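PDB 6ZGQ: AceL NrdHF-1-1 Intein from Metagenome, which splices itself out of a precursor while joining its flanks when active, as a naturally split class 3 intein, but is here a linked, splice-inactive variant. Local coordinates for residues A[22-26]-A[131-135]; A[26-32]-A[44-50]; A[61-66]-A[99-103]; A[73-77]-A[152-157]. The contacts are given in a common frame with arbitrary orientation. Residues are numbered along the deposited sequence.

Overall arrangement
The four contacts tie together distant parts of a compact, helix-free, beta-rich HINT (Hedgehog/intein) fold. Contacts 1 and 2 have centres 9 Å apart, share I26, and are joined by probable hydrogen bonds T48 N to S135 O and S135 N to K49 O (2.9 Å each). Contact 3 lies about 20 Å from contact 1 and 24 Å from contact 2, centre to centre, across the chain's middle. Contact 4, the most central, bridges them: L134 O meets S156 N and I101 O meets V152 N, both at 2.9 Å. H74 and engineered A155 of contact 4, with engineered A133 of contact 1 (CB 3.6 Å from S156 OG), probably mark the splicing centre, between contacts 1 and 4.

Contact 1 of 4, residues A[22-26]-A[131-135]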
loop_
_atom_site.group_PDB
_atom_site.type_symbol
_atom_site.label_atom_id
_atom_site.label_comp_id
_atom_site.label_asym_id
_atom_site.label_seq_id
_atom_site.Cartn_x
_atom_site.Cartn_y
_atom_site.Cartn_z
ATOM N N ASN A 22 9.835 -8.304 -3.897
ATOM C CA ASN A 22 8.718 -8.397 -4.854
ATOM C C ASN A 22 7.549 -9.099 -4.160
ATOM O O ASN A 22 7.743 -10.172 -3.579
ATOM C CB ASN A 22 9.150 -9.151 -6.119
ATOM C CG ASN A 22 10.310 -8.476 -6.826
ATOM O OD1 ASN A 22 10.438 -7.258 -6.788
ATOM N ND2 ASN A 22 11.157 -9.265 -7.475
ATOM N N ILE A 23 6.373 -8.467 -4.171
ATOM C CA ILE A 23 5.208 -8.951 -3.413
ATOM C C ILE A 23 4.889 -10.406 -3.788
ATOM O O ILE A 23 4.540 -11.188 -2.906
ATOM C CB ILE A 23 3.976 -8.019 -3.555
ATOM C CG1 ILE A 23 2.846 -8.463 -2.608
ATOM C CG2 ILE A 23 3.503 -7.947 -5.008
ATOM C CD1 ILE A 23 1.822 -7.389 -2.317
ATOM N N GLU A 24 5.054 -10.769 -5.069
ATOM C CA GLU A 24 4.747 -12.132 -5.561
ATOM C C GLU A 24 5.669 -13.193 -4.951
ATOM O O GLU A 24 5.389 -14.389 -5.107
ATOM C CB GLU A 24 4.850 -12.224 -7.086
ATOM C CG GLU A 24 6.246 -11.942 -7.628
ATOM C CD GLU A 24 6.427 -10.516 -8.113
ATOM O OE1 GLU A 24 5.700 -9.615 -7.644
ATOM O OE2 GLU A 24 7.297 -10.303 -8.977
ATOM N N ASN A 25 6.760 -12.757 -4.304
ATOM C CA ASN A 25 7.737 -13.649 -3.651
ATOM C C ASN A 25 7.581 -13.683 -2.124
ATOM O O ASN A 25 8.301 -14.435 -1.473
ATOM C CB ASN A 25 9.175 -13.244 -4.010
ATOM C CG ASN A 25 9.462 -13.376 -5.486
ATOM O OD1 ASN A 25 10.001 -12.463 -6.107
ATOM N ND2 ASN A 25 9.089 -14.509 -6.061
ATOM N N ILE A 26 6.656 -12.894 -1.565
ATOM C CA ILE A 26 6.401 -12.878 -0.109
ATOM C C ILE A 26 5.751 -14.211 0.302
ATOM O O ILE A 26 4.820 -14.671 -0.376
ATOM C CB ILE A 26 5.497 -11.685 0.302
ATOM C CG1 ILE A 26 6.229 -10.341 0.117
ATOM C CG2 ILE A 26 4.986 -11.846 1.733
ATOM C CD1 ILE A 26 7.309 -10.064 1.141
ATOM N N PHE A 131 -2.273 -9.775 -9.602
ATOM C CA PHE A 131 -2.222 -8.891 -8.421
ATOM C C PHE A 131 -2.059 -9.787 -7.178
ATOM O O PHE A 131 -2.596 -10.907 -7.143
ATOM C CB PHE A 131 -3.499 -8.045 -8.256
ATOM C CG PHE A 131 -3.778 -7.071 -9.374
ATOM C CD1 PHE A 131 -4.167 -7.516 -10.624
ATOM C CD2 PHE A 131 -3.709 -5.700 -9.157
ATOM C CE1 PHE A 131 -4.437 -6.625 -11.647
ATOM C CE2 PHE A 131 -3.990 -4.805 -10.181
ATOM C CZ PHE A 131 -4.355 -5.270 -11.426
ATOM N N HIS A 132 -1.325 -9.289 -6.181
ATOM C CA HIS A 132 -1.021 -10.020 -4.954
ATOM C C HIS A 132 -1.453 -9.165 -3.743
ATOM O O HIS A 132 -1.524 -7.926 -3.860
ATOM C CB HIS A 132 0.477 -10.361 -4.914
ATOM C CG HIS A 132 0.923 -11.254 -6.025
ATOM N ND1 HIS A 132 1.044 -12.617 -5.874
ATOM C CD2 HIS A 132 1.281 -10.982 -7.302
ATOM C CE1 HIS A 132 1.446 -13.151 -7.014
ATOM N NE2 HIS A 132 1.596 -12.180 -7.899
ATOM N N ALA A 133 -1.781 -9.838 -2.633
ATOM C CA ALA A 133 -2.217 -9.211 -1.370
ATOM C C ALA A 133 -1.646 -9.963 -0.167
ATOM O O ALA A 133 -1.411 -11.164 -0.270
ATOM C CB ALA A 133 -3.738 -9.187 -1.283
ATOM N N LEU A 134 -1.426 -9.246 0.943
ATOM C CA LEU A 134 -1.013 -9.809 2.241
ATOM C C LEU A 134 -2.009 -9.400 3.330
ATOM O O LEU A 134 -2.595 -8.320 3.237
ATOM C CB LEU A 134 0.367 -9.269 2.640
ATOM C CG LEU A 134 1.464 -9.307 1.582
ATOM C CD1 LEU A 134 2.730 -8.654 2.124
ATOM C CD2 LEU A 134 1.732 -10.736 1.150
ATOM N N SER A 135 -2.189 -10.267 4.331
ATOM C CA SER A 135 -2.836 -9.921 5.601
ATOM C C SER A 135 -1.749 -9.841 6.677
ATOM O O SER A 135 -0.923 -10.757 6.774
ATOM C CB SER A 135 -3.899 -10.957 5.963
ATOM O OG SER A 135 -4.831 -11.087 4.896
#
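Two distant parts of the HINT fold pack here: a short 3-10 turn, 23-25, in the loop after strand 20-22, and strand 131-135. The turn is defined by N25 N to N22 O (2.9 Å) and I26 N to I23 O (3.0 Å), and it presents I23 and I26 toward the strand. Alternation along the extended strand sends H132 and L134 to meet them, while F131 and A133 point away. A133 is an engineered residue, the alanine put in place of a cysteine in this splice-inactive variant, and its CB faces the other side, where strand 49-55 and S156 lie.

I23 adopts a t,t rotamer that carries CD1 across toward the strand, 3.7 Å from H132 O and 4.4 Å from L134 CG, while its CG1 lies 3.8 Å from H132 CB. H132, with chi1 m, swings its imidazole beside the turn; NE2 is held by E130. The backbone of the turn places E24 CB over a face of the H132 ring, a CH-pi contact 3.6 Å from the centroid and 23° off the normal, while chi1 p takes the carboxylate to G11 N. At the other end the m,t rotamer of L134 reaches toward I26 (m,m), V14 lining the same apolar patch, and the two side chains close at I26 CG2 to L134 CD2, 3.5 Å.

Contact 2 of 4, residues A[26-32]-A[44-50]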
loop_
_atom_site.group_PDB
_atom_site.type_symbol
_atom_site.label_atom_id
_atom_site.label_comp_id
_atom_site.label_asym_id
_atom_site.label_seq_id
_atom_site.Cartn_x
_atom_site.Cartn_y
_atom_site.Cartn_z
ATOM N N ILE A 26 6.656 -12.894 -1.565
ATOM C CA ILE A 26 6.401 -12.878 -0.109
ATOM C C ILE A 26 5.751 -14.211 0.302
ATOM O O ILE A 26 4.820 -14.671 -0.376
ATOM C CB ILE A 26 5.497 -11.685 0.302
ATOM C CG1 ILE A 26 6.229 -10.341 0.117
ATOM C CG2 ILE A 26 4.986 -11.846 1.733
ATOM C CD1 ILE A 26 7.309 -10.064 1.141
ATOM N N THR A 27 6.281 -14.825 1.371
ATOM C CA THR A 27 5.725 -16.039 2.001
ATOM C C THR A 27 5.286 -15.684 3.427
ATOM O O THR A 27 5.539 -14.560 3.882
ATOM C CB THR A 27 6.759 -17.187 2.088
ATOM O OG1 THR A 27 7.634 -16.942 3.192
ATOM C CG2 THR A 27 7.572 -17.341 0.804
ATOM N N LEU A 28 4.660 -16.644 4.114
ATOM C CA LEU A 28 4.209 -16.478 5.501
ATOM C C LEU A 28 5.420 -16.397 6.454
ATOM O O LEU A 28 5.272 -15.938 7.592
ATOM C CB LEU A 28 3.274 -17.630 5.892
ATOM C CG LEU A 28 2.117 -17.892 4.923
ATOM C CD1 LEU A 28 1.323 -19.111 5.365
ATOM C CD2 LEU A 28 1.220 -16.670 4.807
ATOM N N GLU A 29 6.598 -16.823 5.974
ATOM C CA GLU A 29 7.855 -16.818 6.756
ATOM C C GLU A 29 8.643 -15.503 6.634
ATOM O O GLU A 29 9.635 -15.324 7.348
ATOM C CB GLU A 29 8.742 -17.989 6.332
ATOM C CG GLU A 29 8.132 -19.348 6.625
ATOM C CD GLU A 29 9.182 -20.403 6.882
ATOM O OE1 GLU A 29 10.047 -20.605 6.005
ATOM O OE2 GLU A 29 9.141 -21.030 7.964
ATOM N N ASP A 30 8.210 -14.598 5.746
ATOM C CA ASP A 30 8.852 -13.275 5.589
ATOM C C ASP A 30 8.461 -12.369 6.763
ATOM O O ASP A 30 7.392 -12.550 7.347
ATOM C CB ASP A 30 8.486 -12.612 4.252
ATOM C CG ASP A 30 9.259 -13.184 3.085
ATOM O OD1 ASP A 30 10.498 -13.214 3.160
ATOM O OD2 ASP A 30 8.622 -13.623 2.107
ATOM N N GLU A 31 9.340 -11.420 7.088
ATOM C CA GLU A 31 9.139 -10.432 8.159
ATOM C C GLU A 31 8.856 -9.070 7.516
ATOM O O GLU A 31 9.801 -8.342 7.178
ATOM C CB GLU A 31 10.385 -10.375 9.051
ATOM C CG GLU A 31 10.735 -11.720 9.660
ATOM C CD GLU A 31 11.983 -11.654 10.513
ATOM O OE1 GLU A 31 13.097 -11.746 9.954
ATOM O OE2 GLU A 31 11.842 -11.511 11.742
ATOM N N VAL A 32 7.569 -8.737 7.394
ATOM C CA VAL A 32 7.084 -7.572 6.636
ATOM C C VAL A 32 6.954 -6.379 7.578
ATOM O O VAL A 32 6.459 -6.549 8.700
ATOM C CB VAL A 32 5.708 -7.883 5.982
ATOM C CG1 VAL A 32 5.093 -6.651 5.328
ATOM C CG2 VAL A 32 5.845 -9.011 4.965
ATOM N N TYR A 44 7.966 -5.401 12.460
ATOM C CA TYR A 44 8.061 -6.525 11.514
ATOM C C TYR A 44 7.222 -7.695 12.068
ATOM O O TYR A 44 7.371 -8.068 13.238
ATOM C CB TYR A 44 9.524 -6.929 11.249
ATOM C CG TYR A 44 10.378 -5.806 10.704
ATOM C CD1 TYR A 44 10.399 -5.514 9.344
ATOM C CD2 TYR A 44 11.156 -5.025 11.551
ATOM C CE1 TYR A 44 11.172 -4.482 8.844
ATOM C CE2 TYR A 44 11.940 -3.995 11.056
ATOM C CZ TYR A 44 11.944 -3.728 9.702
ATOM O OH TYR A 44 12.712 -2.707 9.200
ATOM N N THR A 45 6.324 -8.227 11.234
ATOM C CA THR A 45 5.438 -9.356 11.573
ATOM C C THR A 45 5.360 -10.278 10.351
ATOM O O THR A 45 5.642 -9.832 9.242
ATOM C CB THR A 45 4.003 -8.879 11.893
ATOM O OG1 THR A 45 3.509 -8.136 10.774
ATOM C CG2 THR A 45 3.951 -8.002 13.146
ATOM N N ASN A 46 4.999 -11.544 10.570
ATOM C CA ASN A 46 4.764 -12.508 9.480
ATOM C C ASN A 46 3.365 -12.238 8.919
ATOM O O ASN A 46 2.427 -11.992 9.682
ATOM C CB ASN A 46 4.922 -13.953 9.973
ATOM C CG ASN A 46 6.301 -14.220 10.536
ATOM O OD1 ASN A 46 7.275 -14.370 9.798
ATOM N ND2 ASN A 46 6.394 -14.253 11.853
ATOM N N PRO A 47 3.215 -12.236 7.577
ATOM C CA PRO A 47 1.868 -12.237 6.995
ATOM C C PRO A 47 1.133 -13.508 7.426
ATOM O O PRO A 47 1.787 -14.540 7.583
ATOM C CB PRO A 47 2.105 -12.239 5.475
ATOM C CG PRO A 47 3.559 -11.961 5.269
ATOM C CD PRO A 47 4.279 -12.222 6.563
ATOM N N THR A 48 -0.187 -13.412 7.629
ATOM C CA THR A 48 -1.046 -14.551 7.999
ATOM C C THR A 48 -1.734 -15.148 6.757
ATOM O O THR A 48 -2.204 -16.281 6.816
ATOM C CB THR A 48 -2.111 -14.145 9.037
ATOM O OG1 THR A 48 -2.947 -13.138 8.466
ATOM C CG2 THR A 48 -1.461 -13.624 10.322
ATOM N N LYS A 49 -1.782 -14.400 5.651
ATOM C CA LYS A 49 -2.148 -14.964 4.343
ATOM C C LYS A 49 -1.588 -14.127 3.191
ATOM O O LYS A 49 -1.402 -12.912 3.350
ATOM C CB LYS A 49 -3.670 -15.155 4.207
ATOM C CG LYS A 49 -4.515 -13.906 4.400
ATOM C CD LYS A 49 -5.953 -14.097 3.932
ATOM C CE LYS A 49 -6.756 -15.010 4.853
ATOM N NZ LYS A 49 -7.009 -14.408 6.196
ATOM N N THR A 50 -1.284 -14.812 2.076
ATOM C CA THR A 50 -0.915 -14.207 0.787
ATOM C C THR A 50 -1.984 -14.644 -0.231
ATOM O O THR A 50 -2.528 -15.745 -0.081
ATOM C CB THR A 50 0.468 -14.684 0.309
ATOM O OG1 THR A 50 0.406 -16.086 0.054
ATOM C CG2 THR A 50 1.545 -14.411 1.353
#
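L28, P47 and V32 have the most surface covered in this contact. L28 occupies the second position of a type I turn from T27 to D30. Although its CA-CB bond points sideways, its m,t rotamer brings CD2 alongside the opposing chain, 3.5 Å from P47 O, 3.8 Å from K49 CA and 4.1 Å from T50 CG2. P47 points its ring into the concave side of the loop, where CG lies 3.8 Å from I26 CG2 and 3.7 Å from V32 CG2; its CD also approaches D30 O at 3.2 Å. V32, at the start of strand 32-35, supplies the regular pairing: V32 N to T45 O (2.9 Å) and T45 N to V32 O (3.0 Å) make an antiparallel hydrogen-bonded pair, with Y44 CA adding a CA-H...O contact of 3.2 Å to V32 O.

The T27-D30 turn is braced from within. E29 N binds T27 OG1 at 3.0 Å, T27 N binds D30 OD2 at 2.7 Å, and D30 OD1 has a salt bridge to K21. Together these features describe the base of the beta-hairpin 32-35/42-45, with an ST turn and a type I turn leading into its first strand, at the periphery of the HINT fold.

Contact 3 of 4, residues A[61-66]-A[99-103]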
loop_
_atom_site.group_PDB
_atom_site.type_symbol
_atom_site.label_atom_id
_atom_site.label_comp_id
_atom_site.label_asym_id
_atom_site.label_seq_id
_atom_site.Cartn_x
_atom_site.Cartn_y
_atom_site.Cartn_z
ATOM N N PHE A 61 -2.407 5.601 -8.208
ATOM C CA PHE A 61 -2.232 6.830 -7.417
ATOM C C PHE A 61 -0.782 7.304 -7.611
ATOM O O PHE A 61 0.122 6.501 -7.401
ATOM C CB PHE A 61 -2.497 6.543 -5.928
ATOM C CG PHE A 61 -3.923 6.167 -5.607
ATOM C CD1 PHE A 61 -4.386 4.876 -5.820
ATOM C CD2 PHE A 61 -4.793 7.099 -5.068
ATOM C CE1 PHE A 61 -5.690 4.529 -5.513
ATOM C CE2 PHE A 61 -6.100 6.761 -4.768
ATOM C CZ PHE A 61 -6.551 5.473 -4.991
ATOM N N GLU A 62 -0.568 8.562 -8.027
ATOM C CA GLU A 62 0.778 9.094 -8.319
ATOM C C GLU A 62 0.885 10.585 -7.967
ATOM O O GLU A 62 0.118 11.402 -8.485
ATOM C CB GLU A 62 1.160 8.883 -9.795
ATOM C CG GLU A 62 2.609 9.267 -10.104
ATOM C CD GLU A 62 3.061 8.952 -11.522
ATOM O OE1 GLU A 62 2.209 8.717 -12.402
ATOM O OE2 GLU A 62 4.287 8.945 -11.761
ATOM N N GLY A 63 1.844 10.922 -7.104
ATOM C CA GLY A 63 2.192 12.320 -6.819
ATOM C C GLY A 63 3.053 12.452 -5.576
ATOM O O GLY A 63 2.826 11.719 -4.612
ATOM N N ALA A 64 4.051 13.342 -5.642
ATOM C CA ALA A 64 4.826 13.824 -4.489
ATOM C C ALA A 64 5.488 12.708 -3.667
ATOM O O ALA A 64 5.455 12.753 -2.432
ATOM C CB ALA A 64 3.936 14.690 -3.603
ATOM N N GLY A 65 6.092 11.735 -4.358
ATOM C CA GLY A 65 6.812 10.609 -3.732
ATOM C C GLY A 65 5.909 9.446 -3.345
ATOM O O GLY A 65 6.392 8.480 -2.746
ATOM N N PHE A 66 4.616 9.548 -3.682
ATOM C CA PHE A 66 3.605 8.492 -3.474
ATOM C C PHE A 66 3.268 7.853 -4.838
ATOM O O PHE A 66 2.893 8.557 -5.790
ATOM C CB PHE A 66 2.352 9.094 -2.806
ATOM C CG PHE A 66 1.323 8.080 -2.368
ATOM C CD1 PHE A 66 1.488 7.361 -1.196
ATOM C CD2 PHE A 66 0.179 7.868 -3.121
ATOM C CE1 PHE A 66 0.540 6.436 -0.795
ATOM C CE2 PHE A 66 -0.772 6.941 -2.729
ATOM C CZ PHE A 66 -0.588 6.219 -1.566
ATOM N N TYR A 99 -4.540 12.714 4.065
ATOM C CA TYR A 99 -3.096 12.642 3.808
ATOM C C TYR A 99 -2.653 11.196 3.640
ATOM O O TYR A 99 -2.965 10.375 4.505
ATOM C CB TYR A 99 -2.332 13.268 4.980
ATOM C CG TYR A 99 -2.678 14.717 5.194
ATOM C CD1 TYR A 99 -3.794 15.086 5.938
ATOM C CD2 TYR A 99 -1.905 15.718 4.636
ATOM C CE1 TYR A 99 -4.121 16.419 6.125
ATOM C CE2 TYR A 99 -2.224 17.050 4.813
ATOM C CZ TYR A 99 -3.329 17.399 5.560
ATOM O OH TYR A 99 -3.641 18.726 5.736
ATOM N N PHE A 100 -1.954 10.898 2.534
ATOM C CA PHE A 100 -1.270 9.610 2.334
ATOM C C PHE A 100 0.023 9.611 3.158
ATOM O O PHE A 100 0.550 10.692 3.473
ATOM C CB PHE A 100 -0.993 9.344 0.845
ATOM C CG PHE A 100 -2.229 9.053 0.036
ATOM C CD1 PHE A 100 -3.049 7.982 0.360
ATOM C CD2 PHE A 100 -2.562 9.841 -1.058
ATOM C CE1 PHE A 100 -4.179 7.704 -0.390
ATOM C CE2 PHE A 100 -3.700 9.580 -1.801
ATOM C CZ PHE A 100 -4.505 8.505 -1.471
ATOM N N ILE A 101 0.502 8.411 3.502
ATOM C CA ILE A 101 1.583 8.201 4.478
ATOM C C ILE A 101 2.836 7.687 3.752
ATOM O O ILE A 101 2.833 6.545 3.277
ATOM C CB ILE A 101 1.135 7.207 5.583
ATOM C CG1 ILE A 101 -0.202 7.654 6.201
ATOM C CG2 ILE A 101 2.205 7.066 6.665
ATOM C CD1 ILE A 101 -0.863 6.619 7.095
ATOM N N ILE A 102 3.858 8.553 3.643
ATOM C CA ILE A 102 5.195 8.242 3.100
ATOM C C ILE A 102 6.133 7.981 4.291
ATOM O O ILE A 102 6.007 8.657 5.332
ATOM C CB ILE A 102 5.740 9.404 2.217
ATOM C CG1 ILE A 102 4.848 9.633 0.990
ATOM C CG2 ILE A 102 7.175 9.146 1.764
ATOM C CD1 ILE A 102 5.152 10.913 0.237
ATOM N N VAL A 103 7.023 6.995 4.128
ATOM C CA VAL A 103 8.026 6.589 5.123
ATOM C C VAL A 103 9.404 6.937 4.537
ATOM O O VAL A 103 9.842 6.274 3.594
ATOM C CB VAL A 103 7.922 5.072 5.427
ATOM C CG1 VAL A 103 8.749 4.686 6.649
ATOM C CG2 VAL A 103 6.466 4.653 5.612
#
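F61, near the end of strand 57-63, directs its ring toward strand 99-103 and brings CD2 to 3.9 Å from F100 CZ. The two rings meet obliquely, with centroids 5.8 Å apart and planes at 76°. After E62 the chain reverses through a type I' turn from G63 to F66, closed by a pair of hydrogen bonds between G63 and F66: F66 N to G63 O (3.0 Å) and G63 N to F66 O (2.9 Å). A64 takes the left-handed conformation such a turn requires (56/44), and its carbonyl oxygen lies 3.3 Å from I102 CD1. G65 follows at 85/4, where positive phi favours glycine; its C atom is 3.9 Å from the same I102 methyl. This tight hairpin, joining strands 57-63 and 66-70, thus packs its tip against the large curled antiparallel sheet of the HINT fold, which contains strand 98-104, without backbone pairing between the two segments.

F66 then turns back to the sheet. Its t rotamer lays the ring almost parallel to that of F100, an offset stack with centroids 4.3 Å apart and planes at 9°, and F66 CZ is 3.6 Å from F100 CD1. F100 CB sits over the F66 face, 3.8 Å from the centroid, and M76 touches all three phenylalanines.

Contact 4 of 4, residues A[73-77]-A[152-157]; sequences NHRMI and VTGASM
Both extended (R75 at -81/115, G154 at -69/142), strands 75-77 and 152-154 run roughly antiparallel, their axes at 150° and 4.7 Å apart at closest approach, with R75 opposite G154 (CA-CA 4.6 Å) and I77 nearest T153 (5.5 Å). A weak hydrogen bond, G154 N to R75 O (2.9 Å, 128°), joins the backbones; beyond it they splay, and water 1 links I77 N and V152 O (2.9 Å each), water 2 I77 O (2.8 Å) and V152 O (2.6 Å). An ideal CB on G154 would clash with R75 O (2.2 Å).

H74, chi1 t, donates from NE2 to T153 OG1 (2.7 Å), and its ND1 bonds to E6 O. R75 (m,t,p) donates from NH1 to O of engineered A155 (2.5 Å); M157 CG lies over its guanidinium, and E86 pairs with NE. I77 (m,m) brings CG1 3.4 Å from G154 N and CG2 3.7 Å from V152 CG1. A histidine tied to E6 and T153, close to engineered A155, is consistent with the block B histidine of an intein splicing centre.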
loop_
_atom_site.group_PDB
_atom_site.type_symbol
_atom_site.label_atom_id
_atom_site.label_comp_id
_atom_site.label_asym_id
_atom_site.label_seq_id
_atom_site.Cartn_x
_atom_site.Cartn_y
_atom_site.Cartn_z
ATOM N N ASN A 73 -10.810 -2.627 -5.282
ATOM C CA ASN A 73 -11.279 -2.833 -3.895
ATOM C C ASN A 73 -10.125 -2.943 -2.902
ATOM O O ASN A 73 -10.351 -3.363 -1.765
ATOM C CB ASN A 73 -12.171 -4.080 -3.770
ATOM C CG ASN A 73 -13.411 -3.997 -4.632
ATOM O OD1 ASN A 73 -14.068 -2.960 -4.691
ATOM N ND2 ASN A 73 -13.736 -5.085 -5.304
ATOM N N HIS A 74 -8.911 -2.581 -3.331
ATOM C CA HIS A 74 -7.745 -2.478 -2.439
ATOM C C HIS A 74 -7.986 -1.370 -1.410
ATOM O O HIS A 74 -8.534 -0.318 -1.764
ATOM C CB HIS A 74 -6.466 -2.183 -3.211
ATOM C CG HIS A 74 -5.269 -2.117 -2.330
ATOM N ND1 HIS A 74 -4.738 -3.237 -1.732
ATOM C CD2 HIS A 74 -4.524 -1.070 -1.910
ATOM C CE1 HIS A 74 -3.699 -2.885 -1.000
ATOM N NE2 HIS A 74 -3.553 -1.574 -1.081
ATOM N N ARG A 75 -7.590 -1.618 -0.157
ATOM C CA ARG A 75 -7.766 -0.662 0.941
ATOM C C ARG A 75 -6.645 0.384 0.870
ATOM O O ARG A 75 -5.461 0.029 0.982
ATOM C CB ARG A 75 -7.788 -1.395 2.293
ATOM C CG ARG A 75 -9.032 -2.260 2.489
ATOM C CD ARG A 75 -8.901 -3.226 3.654
ATOM N NE ARG A 75 -8.742 -2.529 4.937
ATOM C CZ ARG A 75 -7.619 -2.467 5.660
ATOM N NH1 ARG A 75 -6.505 -3.067 5.267
ATOM N NH2 ARG A 75 -7.609 -1.795 6.804
ATOM N N MET A 76 -7.018 1.644 0.611
ATOM C CA MET A 76 -6.092 2.779 0.678
ATOM C C MET A 76 -6.099 3.282 2.116
ATOM O O MET A 76 -7.171 3.330 2.730
ATOM C CB MET A 76 -6.506 3.890 -0.291
ATOM C CG MET A 76 -6.515 3.447 -1.746
ATOM S SD MET A 76 -4.919 2.791 -2.266
ATOM C CE MET A 76 -3.954 4.300 -2.334
ATOM N N ILE A 77 -4.906 3.588 2.640
ATOM C CA ILE A 77 -4.681 4.001 4.032
ATOM C C ILE A 77 -4.241 5.465 3.994
ATOM O O ILE A 77 -3.329 5.818 3.235
ATOM C CB ILE A 77 -3.619 3.095 4.713
ATOM C CG1 ILE A 77 -4.062 1.619 4.686
ATOM C CG2 ILE A 77 -3.326 3.542 6.141
ATOM C CD1 ILE A 77 -5.332 1.306 5.456
ATOM N N VAL A 152 2.610 3.647 3.075
ATOM C CA VAL A 152 1.732 2.696 3.782
ATOM C C VAL A 152 0.562 2.384 2.843
ATOM O O VAL A 152 0.016 3.306 2.232
ATOM C CB VAL A 152 1.242 3.275 5.141
ATOM C CG1 VAL A 152 0.198 2.391 5.818
ATOM C CG2 VAL A 152 2.422 3.495 6.085
ATOM N N THR A 153 0.233 1.098 2.696
ATOM C CA THR A 153 -0.912 0.642 1.891
ATOM C C THR A 153 -1.703 -0.395 2.698
ATOM O O THR A 153 -1.139 -0.992 3.622
ATOM C CB THR A 153 -0.452 0.070 0.535
ATOM O OG1 THR A 153 -1.562 0.086 -0.362
ATOM C CG2 THR A 153 0.097 -1.352 0.663
ATOM N N GLY A 154 -2.986 -0.581 2.377
ATOM C CA GLY A 154 -3.847 -1.527 3.102
ATOM C C GLY A 154 -3.473 -2.982 2.870
ATOM O O GLY A 154 -3.087 -3.345 1.749
ATOM N N ALA A 155 -3.576 -3.789 3.932
ATOM C CA ALA A 155 -3.588 -5.262 3.881
ATOM C C ALA A 155 -5.007 -5.738 3.557
ATOM O O ALA A 155 -5.951 -4.951 3.692
ATOM C CB ALA A 155 -3.134 -5.837 5.215
ATOM N N SER A 156 -5.141 -6.986 3.088
ATOM C CA SER A 156 -6.448 -7.641 2.890
ATOM C C SER A 156 -6.949 -8.118 4.254
ATOM O O SER A 156 -6.149 -8.607 5.063
ATOM C CB SER A 156 -6.345 -8.807 1.897
ATOM O OG SER A 156 -5.102 -9.485 2.015
ATOM N N MET A 157 -8.251 -7.944 4.507
ATOM C CA MET A 157 -8.869 -8.246 5.811
ATOM C C MET A 157 -9.358 -9.687 5.864
ATOM O O MET A 157 -8.662 -10.554 6.392
ATOM C CB MET A 157 -10.024 -7.281 6.104
ATOM C CG MET A 157 -9.570 -5.917 6.607
ATOM S SD MET A 157 -8.592 -6.009 8.123
ATOM C CE MET A 157 -9.838 -6.453 9.332
HETATM O O HOH W 1 -2.584 3.464 0.863
HETATM O O HOH W 2 -0.620 5.772 2.754
#